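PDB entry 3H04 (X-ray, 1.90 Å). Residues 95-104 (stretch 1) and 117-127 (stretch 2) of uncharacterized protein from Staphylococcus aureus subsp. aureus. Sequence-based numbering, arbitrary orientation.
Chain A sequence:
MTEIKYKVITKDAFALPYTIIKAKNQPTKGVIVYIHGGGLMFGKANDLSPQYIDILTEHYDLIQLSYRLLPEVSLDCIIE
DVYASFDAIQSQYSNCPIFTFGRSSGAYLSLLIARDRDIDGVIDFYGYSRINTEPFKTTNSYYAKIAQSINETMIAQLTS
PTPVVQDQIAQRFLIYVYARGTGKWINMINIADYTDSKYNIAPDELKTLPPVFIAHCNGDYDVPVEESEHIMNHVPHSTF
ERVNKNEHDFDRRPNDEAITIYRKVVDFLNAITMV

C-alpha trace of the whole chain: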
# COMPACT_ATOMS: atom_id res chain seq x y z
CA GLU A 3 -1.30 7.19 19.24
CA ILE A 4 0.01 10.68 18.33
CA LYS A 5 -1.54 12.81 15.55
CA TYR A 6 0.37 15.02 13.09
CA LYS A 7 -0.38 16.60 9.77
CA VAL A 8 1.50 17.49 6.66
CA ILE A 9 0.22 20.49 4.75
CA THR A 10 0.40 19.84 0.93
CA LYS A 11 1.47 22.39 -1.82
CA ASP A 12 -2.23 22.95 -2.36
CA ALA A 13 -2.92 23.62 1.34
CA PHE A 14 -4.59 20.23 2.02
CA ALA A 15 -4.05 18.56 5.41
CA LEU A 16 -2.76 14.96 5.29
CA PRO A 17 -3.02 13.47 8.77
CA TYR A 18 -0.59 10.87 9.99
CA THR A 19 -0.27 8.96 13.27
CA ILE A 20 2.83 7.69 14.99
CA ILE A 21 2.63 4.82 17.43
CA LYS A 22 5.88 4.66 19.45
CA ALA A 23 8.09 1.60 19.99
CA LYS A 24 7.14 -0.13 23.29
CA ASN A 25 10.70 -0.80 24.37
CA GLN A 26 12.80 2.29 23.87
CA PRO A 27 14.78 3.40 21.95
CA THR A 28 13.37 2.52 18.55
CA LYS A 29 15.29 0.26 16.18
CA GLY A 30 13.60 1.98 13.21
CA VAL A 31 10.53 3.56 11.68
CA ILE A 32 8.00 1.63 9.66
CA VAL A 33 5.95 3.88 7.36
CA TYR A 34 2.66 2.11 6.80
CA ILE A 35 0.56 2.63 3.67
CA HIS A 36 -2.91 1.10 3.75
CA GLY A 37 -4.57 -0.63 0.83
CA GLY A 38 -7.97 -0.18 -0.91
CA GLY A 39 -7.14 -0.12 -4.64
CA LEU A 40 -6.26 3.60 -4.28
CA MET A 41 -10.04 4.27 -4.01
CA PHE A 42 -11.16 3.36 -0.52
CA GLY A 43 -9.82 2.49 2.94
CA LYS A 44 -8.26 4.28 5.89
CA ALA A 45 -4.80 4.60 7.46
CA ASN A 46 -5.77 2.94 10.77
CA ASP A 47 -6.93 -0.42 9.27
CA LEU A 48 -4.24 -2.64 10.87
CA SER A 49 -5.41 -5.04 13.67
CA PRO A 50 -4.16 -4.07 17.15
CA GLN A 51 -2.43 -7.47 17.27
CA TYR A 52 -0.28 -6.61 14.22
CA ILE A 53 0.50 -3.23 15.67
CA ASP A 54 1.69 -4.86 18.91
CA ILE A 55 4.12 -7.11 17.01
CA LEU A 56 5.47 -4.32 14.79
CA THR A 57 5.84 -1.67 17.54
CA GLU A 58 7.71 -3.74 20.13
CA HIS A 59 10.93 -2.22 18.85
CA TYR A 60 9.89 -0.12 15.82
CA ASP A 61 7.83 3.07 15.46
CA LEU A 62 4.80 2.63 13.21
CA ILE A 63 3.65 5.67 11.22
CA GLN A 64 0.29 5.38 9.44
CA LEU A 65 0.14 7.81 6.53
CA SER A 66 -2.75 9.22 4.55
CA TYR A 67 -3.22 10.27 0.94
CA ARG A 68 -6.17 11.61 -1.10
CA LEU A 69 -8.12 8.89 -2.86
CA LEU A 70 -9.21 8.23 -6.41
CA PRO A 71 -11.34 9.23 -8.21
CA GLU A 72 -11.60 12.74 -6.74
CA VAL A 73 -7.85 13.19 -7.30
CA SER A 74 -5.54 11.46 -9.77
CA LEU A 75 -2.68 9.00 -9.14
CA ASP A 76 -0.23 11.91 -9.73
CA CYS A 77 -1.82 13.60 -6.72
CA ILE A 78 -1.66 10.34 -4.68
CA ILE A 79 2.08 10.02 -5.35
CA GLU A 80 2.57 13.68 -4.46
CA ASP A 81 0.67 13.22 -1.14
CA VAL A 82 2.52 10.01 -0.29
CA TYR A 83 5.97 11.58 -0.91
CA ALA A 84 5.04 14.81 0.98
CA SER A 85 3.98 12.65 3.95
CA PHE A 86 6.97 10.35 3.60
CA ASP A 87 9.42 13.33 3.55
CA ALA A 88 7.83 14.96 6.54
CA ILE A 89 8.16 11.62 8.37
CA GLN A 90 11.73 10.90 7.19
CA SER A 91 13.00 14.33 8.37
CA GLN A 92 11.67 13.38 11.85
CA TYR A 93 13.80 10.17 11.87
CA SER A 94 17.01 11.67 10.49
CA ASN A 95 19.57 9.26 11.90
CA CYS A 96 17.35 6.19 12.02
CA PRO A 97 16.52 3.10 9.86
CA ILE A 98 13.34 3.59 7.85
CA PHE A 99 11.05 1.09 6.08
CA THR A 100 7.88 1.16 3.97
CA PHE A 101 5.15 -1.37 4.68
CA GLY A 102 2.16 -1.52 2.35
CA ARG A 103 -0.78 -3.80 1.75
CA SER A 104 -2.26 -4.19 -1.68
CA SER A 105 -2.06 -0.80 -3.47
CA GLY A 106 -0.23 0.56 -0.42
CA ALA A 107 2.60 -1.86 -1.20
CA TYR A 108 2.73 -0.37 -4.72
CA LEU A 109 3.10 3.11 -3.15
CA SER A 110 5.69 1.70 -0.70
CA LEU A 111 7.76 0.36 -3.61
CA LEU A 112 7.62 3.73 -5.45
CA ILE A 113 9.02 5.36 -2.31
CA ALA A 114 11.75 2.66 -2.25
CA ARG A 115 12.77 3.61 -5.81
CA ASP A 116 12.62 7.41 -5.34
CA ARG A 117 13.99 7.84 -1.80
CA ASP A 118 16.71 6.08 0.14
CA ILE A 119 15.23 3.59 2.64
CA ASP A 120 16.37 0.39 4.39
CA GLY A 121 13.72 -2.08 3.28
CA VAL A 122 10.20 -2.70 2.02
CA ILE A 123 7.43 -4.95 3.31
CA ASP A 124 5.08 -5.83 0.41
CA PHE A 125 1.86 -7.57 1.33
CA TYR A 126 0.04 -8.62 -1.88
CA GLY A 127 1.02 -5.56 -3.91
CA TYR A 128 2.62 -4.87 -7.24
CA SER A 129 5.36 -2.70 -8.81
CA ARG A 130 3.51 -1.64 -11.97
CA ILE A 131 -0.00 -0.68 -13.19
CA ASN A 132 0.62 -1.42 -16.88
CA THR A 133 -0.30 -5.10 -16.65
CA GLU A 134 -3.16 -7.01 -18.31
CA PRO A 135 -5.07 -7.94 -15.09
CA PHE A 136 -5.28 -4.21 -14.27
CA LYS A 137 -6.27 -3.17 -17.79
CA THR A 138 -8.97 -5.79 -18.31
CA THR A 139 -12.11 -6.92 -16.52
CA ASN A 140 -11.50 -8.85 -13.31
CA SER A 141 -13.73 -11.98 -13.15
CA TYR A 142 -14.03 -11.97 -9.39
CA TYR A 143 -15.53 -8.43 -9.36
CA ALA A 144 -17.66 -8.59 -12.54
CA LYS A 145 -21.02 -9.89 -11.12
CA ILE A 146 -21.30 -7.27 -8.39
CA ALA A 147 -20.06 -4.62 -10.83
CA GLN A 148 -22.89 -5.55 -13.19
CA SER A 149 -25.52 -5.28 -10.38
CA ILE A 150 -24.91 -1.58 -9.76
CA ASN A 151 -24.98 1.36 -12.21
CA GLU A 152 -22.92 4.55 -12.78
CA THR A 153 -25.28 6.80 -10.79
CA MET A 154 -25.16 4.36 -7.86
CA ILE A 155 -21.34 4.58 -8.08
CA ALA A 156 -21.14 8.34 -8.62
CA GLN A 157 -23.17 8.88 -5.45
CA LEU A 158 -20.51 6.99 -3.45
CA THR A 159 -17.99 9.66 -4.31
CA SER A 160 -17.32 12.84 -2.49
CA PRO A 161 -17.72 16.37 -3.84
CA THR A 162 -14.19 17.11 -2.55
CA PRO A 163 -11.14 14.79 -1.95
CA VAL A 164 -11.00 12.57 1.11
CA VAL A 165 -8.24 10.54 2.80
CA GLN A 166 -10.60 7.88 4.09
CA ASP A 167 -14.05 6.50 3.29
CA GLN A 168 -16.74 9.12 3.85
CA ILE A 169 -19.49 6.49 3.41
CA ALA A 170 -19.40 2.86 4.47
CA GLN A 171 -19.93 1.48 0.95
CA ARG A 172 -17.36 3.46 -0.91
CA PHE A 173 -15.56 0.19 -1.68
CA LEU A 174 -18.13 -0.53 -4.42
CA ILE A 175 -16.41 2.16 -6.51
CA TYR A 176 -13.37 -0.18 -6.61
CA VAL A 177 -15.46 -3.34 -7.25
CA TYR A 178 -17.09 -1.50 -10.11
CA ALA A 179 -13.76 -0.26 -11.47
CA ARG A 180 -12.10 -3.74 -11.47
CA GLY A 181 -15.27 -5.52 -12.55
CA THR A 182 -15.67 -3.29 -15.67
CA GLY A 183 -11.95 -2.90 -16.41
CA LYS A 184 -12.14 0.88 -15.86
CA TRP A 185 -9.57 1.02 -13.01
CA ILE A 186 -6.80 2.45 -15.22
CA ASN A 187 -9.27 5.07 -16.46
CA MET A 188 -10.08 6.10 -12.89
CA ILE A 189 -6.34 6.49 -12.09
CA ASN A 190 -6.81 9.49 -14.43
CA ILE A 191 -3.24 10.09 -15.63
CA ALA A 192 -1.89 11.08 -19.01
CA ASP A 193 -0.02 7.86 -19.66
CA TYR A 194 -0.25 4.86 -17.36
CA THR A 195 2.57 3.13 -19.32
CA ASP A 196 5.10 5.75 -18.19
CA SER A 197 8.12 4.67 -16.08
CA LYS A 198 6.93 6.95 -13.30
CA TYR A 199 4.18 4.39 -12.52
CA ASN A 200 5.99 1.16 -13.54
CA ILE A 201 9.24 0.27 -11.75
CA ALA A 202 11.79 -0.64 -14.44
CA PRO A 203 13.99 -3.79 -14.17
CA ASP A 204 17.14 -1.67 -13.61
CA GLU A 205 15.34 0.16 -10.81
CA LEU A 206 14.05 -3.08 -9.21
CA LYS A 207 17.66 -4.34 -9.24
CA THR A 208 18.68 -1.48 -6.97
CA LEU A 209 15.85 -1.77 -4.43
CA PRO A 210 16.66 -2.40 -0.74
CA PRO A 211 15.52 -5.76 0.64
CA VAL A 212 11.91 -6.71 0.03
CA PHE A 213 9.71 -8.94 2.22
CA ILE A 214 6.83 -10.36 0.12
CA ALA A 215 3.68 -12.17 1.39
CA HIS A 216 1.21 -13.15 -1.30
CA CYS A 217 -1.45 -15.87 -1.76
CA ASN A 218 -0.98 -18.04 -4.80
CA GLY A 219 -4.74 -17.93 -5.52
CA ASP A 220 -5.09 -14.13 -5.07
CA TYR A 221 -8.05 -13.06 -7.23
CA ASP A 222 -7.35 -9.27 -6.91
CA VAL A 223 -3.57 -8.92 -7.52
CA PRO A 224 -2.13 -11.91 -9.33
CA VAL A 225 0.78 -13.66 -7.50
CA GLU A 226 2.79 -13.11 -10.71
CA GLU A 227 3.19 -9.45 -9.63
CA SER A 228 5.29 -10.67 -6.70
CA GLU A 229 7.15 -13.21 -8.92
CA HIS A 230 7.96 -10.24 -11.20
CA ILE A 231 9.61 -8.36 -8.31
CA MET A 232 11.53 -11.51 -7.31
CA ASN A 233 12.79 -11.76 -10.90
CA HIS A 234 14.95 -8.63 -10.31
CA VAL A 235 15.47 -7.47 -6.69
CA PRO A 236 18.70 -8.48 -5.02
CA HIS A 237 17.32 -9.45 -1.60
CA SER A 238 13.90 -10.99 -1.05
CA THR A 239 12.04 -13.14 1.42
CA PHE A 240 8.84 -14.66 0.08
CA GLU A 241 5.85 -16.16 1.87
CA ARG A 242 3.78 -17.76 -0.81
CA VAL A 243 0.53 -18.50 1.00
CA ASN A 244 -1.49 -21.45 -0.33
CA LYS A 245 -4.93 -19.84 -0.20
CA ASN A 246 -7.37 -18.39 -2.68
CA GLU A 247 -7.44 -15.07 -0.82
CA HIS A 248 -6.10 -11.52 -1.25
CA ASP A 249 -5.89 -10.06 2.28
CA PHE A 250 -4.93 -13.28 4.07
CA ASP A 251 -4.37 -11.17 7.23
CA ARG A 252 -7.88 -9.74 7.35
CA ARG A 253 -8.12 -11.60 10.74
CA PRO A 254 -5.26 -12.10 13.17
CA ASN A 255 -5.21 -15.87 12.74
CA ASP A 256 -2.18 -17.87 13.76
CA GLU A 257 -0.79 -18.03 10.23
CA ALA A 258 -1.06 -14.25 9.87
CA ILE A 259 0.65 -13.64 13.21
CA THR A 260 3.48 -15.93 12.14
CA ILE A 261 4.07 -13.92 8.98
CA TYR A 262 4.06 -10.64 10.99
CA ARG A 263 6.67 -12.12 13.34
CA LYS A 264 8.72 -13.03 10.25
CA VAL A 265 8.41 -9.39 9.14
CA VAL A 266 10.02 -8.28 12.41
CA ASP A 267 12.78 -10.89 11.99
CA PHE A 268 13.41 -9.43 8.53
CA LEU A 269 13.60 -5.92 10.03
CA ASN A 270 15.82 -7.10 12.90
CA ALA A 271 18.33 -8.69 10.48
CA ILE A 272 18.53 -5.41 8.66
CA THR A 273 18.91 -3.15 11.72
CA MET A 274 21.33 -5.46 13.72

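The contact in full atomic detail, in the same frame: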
# COMPACT_ATOMS: atom_id res chain seq x y z
N ASN A 95 18.44 10.14 11.73
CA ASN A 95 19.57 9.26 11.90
C ASN A 95 19.11 7.82 12.14
O ASN A 95 19.76 7.08 12.87
CB ASN A 95 20.43 9.71 13.11
CG ASN A 95 20.55 11.23 13.24
OD1 ASN A 95 20.09 12.00 12.39
ND2 ASN A 95 21.19 11.67 14.33
N CYS A 96 17.99 7.41 11.55
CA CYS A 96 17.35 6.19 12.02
C CYS A 96 16.89 5.29 10.83
O CYS A 96 16.55 5.81 9.78
CB CYS A 96 16.22 6.62 12.97
SG CYS A 96 15.10 5.32 13.41
N PRO A 97 16.95 3.95 10.98
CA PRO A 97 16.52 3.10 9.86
C PRO A 97 15.06 3.34 9.55
O PRO A 97 14.28 3.54 10.46
CB PRO A 97 16.71 1.68 10.40
CG PRO A 97 17.89 1.84 11.40
CD PRO A 97 17.54 3.14 12.07
N ILE A 98 14.71 3.33 8.27
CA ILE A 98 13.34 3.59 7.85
C ILE A 98 12.90 2.55 6.80
O ILE A 98 13.67 2.19 5.90
CB ILE A 98 13.19 5.09 7.41
CG1 ILE A 98 11.73 5.47 7.17
CG2 ILE A 98 14.07 5.41 6.21
CD1 ILE A 98 11.50 7.01 7.19
N PHE A 99 11.65 2.08 6.95
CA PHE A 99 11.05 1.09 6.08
C PHE A 99 9.66 1.53 5.60
O PHE A 99 8.94 2.25 6.31
CB PHE A 99 10.90 -0.22 6.87
CG PHE A 99 12.20 -0.69 7.49
CD1 PHE A 99 13.06 -1.47 6.76
CD2 PHE A 99 12.56 -0.30 8.77
CE1 PHE A 99 14.27 -1.89 7.31
CE2 PHE A 99 13.73 -0.70 9.31
CZ PHE A 99 14.58 -1.51 8.59
N THR A 100 9.27 1.01 4.45
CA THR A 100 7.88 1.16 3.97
C THR A 100 7.20 -0.20 4.05
O THR A 100 7.81 -1.25 3.79
CB THR A 100 7.80 1.79 2.58
OG1 THR A 100 8.56 1.02 1.62
CG2 THR A 100 8.34 3.27 2.63
N PHE A 101 5.96 -0.18 4.49
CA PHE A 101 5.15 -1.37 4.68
C PHE A 101 3.84 -1.01 4.06
O PHE A 101 3.19 -0.08 4.55
CB PHE A 101 5.00 -1.70 6.17
CG PHE A 101 3.95 -2.74 6.48
CD1 PHE A 101 3.61 -3.69 5.54
CD2 PHE A 101 3.31 -2.75 7.70
CE1 PHE A 101 2.67 -4.69 5.81
CE2 PHE A 101 2.33 -3.71 7.99
CZ PHE A 101 2.02 -4.69 7.05
N GLY A 102 3.47 -1.68 2.97
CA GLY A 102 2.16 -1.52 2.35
C GLY A 102 1.41 -2.82 2.17
O GLY A 102 2.00 -3.93 2.15
N ARG A 103 0.10 -2.70 2.07
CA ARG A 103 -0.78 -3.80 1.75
C ARG A 103 -1.51 -3.41 0.51
O ARG A 103 -2.08 -2.31 0.43
CB ARG A 103 -1.74 -4.14 2.89
CG ARG A 103 -0.96 -4.45 4.18
CD ARG A 103 -1.73 -5.08 5.28
NE ARG A 103 -2.87 -4.26 5.73
CZ ARG A 103 -3.84 -4.67 6.56
NH1 ARG A 103 -3.85 -5.90 7.04
NH2 ARG A 103 -4.80 -3.83 6.93
N SER A 104 -1.53 -4.34 -0.44
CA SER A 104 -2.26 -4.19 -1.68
C SER A 104 -1.68 -2.96 -2.43
O SER A 104 -0.48 -2.86 -2.64
CB SER A 104 -3.78 -4.16 -1.40
OG SER A 104 -4.47 -4.47 -2.59
N ARG A 117 13.42 7.33 -3.03
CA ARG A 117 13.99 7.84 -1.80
C ARG A 117 14.97 6.77 -1.36
O ARG A 117 14.97 5.69 -1.94
CB ARG A 117 12.93 8.02 -0.75
CG ARG A 117 11.84 9.09 -1.09
CD ARG A 117 12.47 10.46 -1.12
NE ARG A 117 11.51 11.54 -1.33
CZ ARG A 117 11.10 11.97 -2.52
NH1 ARG A 117 11.58 11.42 -3.64
NH2 ARG A 117 10.22 12.98 -2.61
N ASP A 118 15.74 7.04 -0.33
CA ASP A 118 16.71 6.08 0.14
C ASP A 118 16.21 5.50 1.45
O ASP A 118 16.16 6.21 2.45
CB ASP A 118 18.08 6.76 0.30
CG ASP A 118 18.71 7.08 -1.05
OD1 ASP A 118 18.67 6.21 -1.97
OD2 ASP A 118 19.21 8.23 -1.20
N ILE A 119 15.77 4.25 1.43
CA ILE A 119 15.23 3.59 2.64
C ILE A 119 15.90 2.25 2.87
O ILE A 119 16.62 1.76 2.00
CB ILE A 119 13.68 3.43 2.57
CG1 ILE A 119 13.26 2.35 1.59
CG2 ILE A 119 13.01 4.82 2.25
CD1 ILE A 119 11.76 2.20 1.48
N ASP A 120 15.63 1.61 4.00
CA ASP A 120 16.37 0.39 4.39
C ASP A 120 15.71 -0.94 4.05
O ASP A 120 16.33 -2.00 4.12
CB ASP A 120 16.68 0.48 5.87
CG ASP A 120 17.46 1.73 6.17
OD1 ASP A 120 18.65 1.70 5.89
OD2 ASP A 120 16.89 2.77 6.57
N GLY A 121 14.45 -0.88 3.66
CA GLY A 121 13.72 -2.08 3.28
C GLY A 121 12.26 -1.81 3.00
O GLY A 121 11.74 -0.77 3.36
N VAL A 122 11.61 -2.80 2.37
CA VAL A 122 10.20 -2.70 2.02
C VAL A 122 9.50 -3.98 2.40
O VAL A 122 10.04 -5.09 2.15
CB VAL A 122 9.97 -2.54 0.46
CG1 VAL A 122 8.43 -2.53 0.15
CG2 VAL A 122 10.63 -1.25 -0.03
N ILE A 123 8.32 -3.84 3.00
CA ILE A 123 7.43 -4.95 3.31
C ILE A 123 6.24 -4.82 2.38
O ILE A 123 5.53 -3.83 2.44
CB ILE A 123 6.97 -4.94 4.75
CG1 ILE A 123 8.19 -4.74 5.68
CG2 ILE A 123 6.13 -6.22 5.04
CD1 ILE A 123 7.84 -4.05 6.96
N ASP A 124 6.05 -5.83 1.52
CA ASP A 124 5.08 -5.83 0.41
C ASP A 124 4.12 -6.95 0.65
O ASP A 124 4.44 -8.12 0.41
CB ASP A 124 5.83 -6.03 -0.92
CG ASP A 124 4.94 -6.38 -2.11
OD1 ASP A 124 3.69 -6.26 -2.07
OD2 ASP A 124 5.56 -6.83 -3.14
N PHE A 125 2.93 -6.59 1.16
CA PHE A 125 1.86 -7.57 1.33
C PHE A 125 0.93 -7.45 0.11
O PHE A 125 0.28 -6.42 -0.08
CB PHE A 125 1.07 -7.34 2.61
CG PHE A 125 1.65 -7.95 3.85
CD1 PHE A 125 3.01 -8.32 3.96
CD2 PHE A 125 0.83 -8.13 4.95
CE1 PHE A 125 3.52 -8.85 5.18
CE2 PHE A 125 1.31 -8.65 6.11
CZ PHE A 125 2.66 -9.02 6.24
N TYR A 126 0.94 -8.49 -0.74
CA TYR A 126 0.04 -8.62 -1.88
C TYR A 126 -0.15 -7.38 -2.75
O TYR A 126 -1.29 -7.05 -3.16
CB TYR A 126 -1.30 -9.24 -1.51
CG TYR A 126 -1.90 -8.80 -0.19
CD1 TYR A 126 -2.66 -7.62 -0.11
CD2 TYR A 126 -1.64 -9.49 0.98
CE1 TYR A 126 -3.21 -7.16 1.13
CE2 TYR A 126 -2.21 -9.05 2.21
CZ TYR A 126 -3.00 -7.91 2.26
OH TYR A 126 -3.51 -7.46 3.45
N GLY A 127 0.96 -6.72 -3.04
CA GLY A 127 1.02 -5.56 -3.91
C GLY A 127 1.66 -5.90 -5.27
O GLY A 127 1.68 -7.06 -5.74

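The two stretches lie side by side as neighbouring parallel strands, residues 98-103 of the first running alongside the strand that ends at Phe125 in the second. Their axes diverge by only 8° and approach to 4.7 Å, the spacing expected when backbone amides and carbonyls bond directly. Three residues bury the most surface, Ile123, Thr100 and Asp120, and each illustrates a different part of the contact.

Ile123 sits opposite Phe101, with the two CA atoms 4.5 Å apart, and its backbone is held on both its polar atoms. Ile123 N donates to Thr100 O at 2.8 Å, and Ile123 O accepts from Gly102 N at 3.0 Å, so one residue reaches the two neighbours of its partner, as parallel pairing requires. The ladder continues in the same rhythm: Phe125 N donates to Gly102 O at 3.0 Å, and Ser104 N to Phe125 O at 2.8 Å. Ile123 is branched at CB, a shape that suits the extended backbone, and its CG2 packs 3.6 Å from Phe101 CD1. On this same face of the sheet, the edge of the Phe101 ring points toward the face of the Phe125 ring; the centroids are 5.1 Å apart and the planes meet at 74°. Such a geometry brings the slightly positive ring hydrogens of one phenylalanine to the electron-rich face of the other. Beside Phe125, its partner Arg103 lays the aliphatic part of its chain against the other strand, with Arg103 CG 3.9 Å from Phe125 CB, while its guanidinium nitrogens find hydrogen bonds elsewhere in the structure.

Thr100 projects from the other face, as does its partner Val122. Besides the bond its carbonyl accepts from Ile123, Thr100 N donates to Gly121 O at 3.2 Å. Threonine combines a beta-branched side chain, at home in a strand, with a hydroxyl that is costly to bury without a hydrogen bond; Thr100 OG1 is hydrogen-bonded elsewhere in the structure, and also lies 3.4 Å from Ile119 CD1 and 3.5 Å from Val122 CG2. Thr100 O also receives a CA-H...O contact from Val122 CA at 3.3 Å.

Asp120 secures the beginning of the pairing. Asp120 N donates to Ile98 O at 2.8 Å, and Asp120 OD2 accepts from Ile98 N at 2.8 Å, with a nearly linear angle of 170°. One aspartate thus engages both polar backbone atoms of Ile98, its short side chain standing in for a carbonyl. Nearby, Ile98 CG2 meets Ile119 CG2 at 4.1 Å.

Two of the glycines, Gly121 and Gly127, sit where a CB would be crowded. At Gly121 an ideal CB would lie just 3.0 Å from Phe99 CD1, so the bare backbone leaves room for that ring. At Gly127 the fit is tighter still, since a CB would fall 2.8 Å from Ser104 O, a clash. Gly127 N also donates to Asp124 OD1 at 2.9 Å, tying the turn after the strand back to it.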